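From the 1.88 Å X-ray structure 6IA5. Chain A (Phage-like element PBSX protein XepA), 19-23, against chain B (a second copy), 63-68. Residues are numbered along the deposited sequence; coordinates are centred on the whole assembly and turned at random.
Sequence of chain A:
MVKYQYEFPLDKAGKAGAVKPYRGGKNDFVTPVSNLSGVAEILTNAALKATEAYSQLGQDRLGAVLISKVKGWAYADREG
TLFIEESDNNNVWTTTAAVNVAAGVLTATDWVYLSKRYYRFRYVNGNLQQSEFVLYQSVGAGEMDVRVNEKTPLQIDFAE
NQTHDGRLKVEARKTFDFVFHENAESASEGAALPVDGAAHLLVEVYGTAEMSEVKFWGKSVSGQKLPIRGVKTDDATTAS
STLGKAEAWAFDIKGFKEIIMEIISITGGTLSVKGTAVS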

# COMPACT_ATOMS: atom_id res chain seq x y z
N VAL A 19 9.27 31.00 -23.96
CA VAL A 19 9.26 29.60 -24.35
C VAL A 19 10.71 29.13 -24.48
O VAL A 19 11.63 29.94 -24.54
CB VAL A 19 8.47 29.33 -25.64
CG1 VAL A 19 7.01 29.73 -25.50
CG2 VAL A 19 9.12 29.99 -26.87
N LYS A 20 10.86 27.80 -24.55
CA LYS A 20 12.10 27.16 -24.93
C LYS A 20 11.82 26.29 -26.16
O LYS A 20 10.72 25.75 -26.29
CB LYS A 20 12.66 26.29 -23.79
CG LYS A 20 12.99 27.07 -22.53
CD LYS A 20 14.23 27.95 -22.67
CE LYS A 20 14.54 28.73 -21.42
NZ LYS A 20 15.87 29.37 -21.55
N PRO A 21 12.81 26.16 -27.09
CA PRO A 21 12.65 25.25 -28.23
C PRO A 21 12.94 23.82 -27.78
O PRO A 21 13.67 23.63 -26.81
CB PRO A 21 13.75 25.75 -29.20
CG PRO A 21 14.85 26.27 -28.27
CD PRO A 21 14.11 26.86 -27.08
N TYR A 22 12.39 22.83 -28.50
CA TYR A 22 12.75 21.43 -28.25
C TYR A 22 12.46 20.60 -29.49
O TYR A 22 11.93 21.11 -30.47
CB TYR A 22 12.06 20.90 -26.98
CG TYR A 22 10.57 20.63 -27.09
CD1 TYR A 22 9.64 21.66 -27.19
CD2 TYR A 22 10.09 19.33 -27.08
CE1 TYR A 22 8.27 21.40 -27.28
CE2 TYR A 22 8.73 19.06 -27.20
CZ TYR A 22 7.81 20.09 -27.26
OH TYR A 22 6.47 19.77 -27.35
N ARG A 23 12.79 19.31 -29.40
CA ARG A 23 12.86 18.35 -30.50
C ARG A 23 14.20 18.54 -31.22
O ARG A 23 14.88 19.56 -31.06
CB ARG A 23 11.62 18.37 -31.38
CG ARG A 23 10.30 18.21 -30.63
CD ARG A 23 9.12 17.93 -31.54
NE ARG A 23 7.87 18.05 -30.80
CZ ARG A 23 7.33 17.07 -30.06
NH1 ARG A 23 7.83 15.84 -30.08
NH2 ARG A 23 6.29 17.34 -29.30
N GLY B 63 19.89 19.86 -24.40
CA GLY B 63 19.45 21.15 -24.91
C GLY B 63 18.74 21.88 -23.77
O GLY B 63 18.79 21.42 -22.62
N ALA B 64 18.07 22.99 -24.11
CA ALA B 64 17.38 23.81 -23.13
C ALA B 64 16.28 22.99 -22.45
O ALA B 64 16.00 23.19 -21.27
CB ALA B 64 16.82 25.04 -23.79
N VAL B 65 15.66 22.08 -23.20
CA VAL B 65 14.70 21.15 -22.61
C VAL B 65 15.37 19.78 -22.55
O VAL B 65 15.72 19.21 -23.58
CB VAL B 65 13.40 21.10 -23.43
CG1 VAL B 65 12.42 20.10 -22.83
CG2 VAL B 65 12.78 22.51 -23.48
N LEU B 66 15.56 19.25 -21.33
CA LEU B 66 16.34 18.02 -21.21
C LEU B 66 15.39 16.83 -21.32
O LEU B 66 14.66 16.51 -20.36
CB LEU B 66 17.07 18.08 -19.87
CG LEU B 66 18.37 17.27 -19.74
CD1 LEU B 66 18.14 15.80 -20.07
CD2 LEU B 66 19.51 17.86 -20.58
N ILE B 67 15.35 16.20 -22.51
CA ILE B 67 14.37 15.15 -22.77
C ILE B 67 14.69 13.93 -21.89
O ILE B 67 15.82 13.44 -21.92
CB ILE B 67 14.36 14.76 -24.27
CG1 ILE B 67 14.04 15.94 -25.19
CG2 ILE B 67 13.40 13.59 -24.53
CD1 ILE B 67 12.82 16.73 -24.80
N SER B 68 13.69 13.43 -21.14
CA SER B 68 13.86 12.32 -20.23
C SER B 68 13.20 11.04 -20.75
O SER B 68 13.58 9.94 -20.35
CB SER B 68 13.32 12.67 -18.88
OG SER B 68 11.91 12.89 -18.98
O HOH W 1 15.91 22.23 -26.29

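Val65(B) is the centre of this small contact, which buries 229 Å² in all. Residues 20-22 of chain A form a strand, whereas residues 63-66 of chain B are loop. The backbones approach with the CA atoms of Tyr22(A) and Val65(B) 6.0 Å apart and those of Lys20(A) and Ala64(B) 6.5 Å apart. No direct hydrogen bond joins the two stretches; side chains fill the space between them, and one water links the main chains.

Val65(B) points its CA-to-CB bond toward chain A, and its branched, compact side chain meets three successive residues there. Its CG2 lies 3.8 Å from CB of Lys20(A) and 3.6 Å from the carbonyl O of Pro21(A), while its CB packs 3.8 Å from CB of Tyr22(A). A valine suits this place because its two methyls spread apolar surface close to the backbone.

The same carbonyl serves a second purpose. Proline has no amide hydrogen to donate, but its O accepts a hydrogen bond from water 1 at 2.7 Å, and that water in turn accepts one from N of Val65(B) at 3.1 Å. The water thus satisfies one polar group from each main chain where they do not bond directly.

Ala64(B) also points toward chain A. Its small methyl leaves the aliphatic part of Lys20(A) room to lie alongside, with CD of the lysine 4.1 Å from CB of the alanine. The charged NZ is hydrogen-bonded elsewhere in the structure, while the methylenes of the lysine pack here.

Tyr22(A) starts toward chain B, but with chi1 in the p well the end of its side chain leads away. Its ring atom CD2 still comes within 4.4 Å of CD1 of Ile67(B), an oblique, loose apolar contact that extends the packing beyond Val65(B).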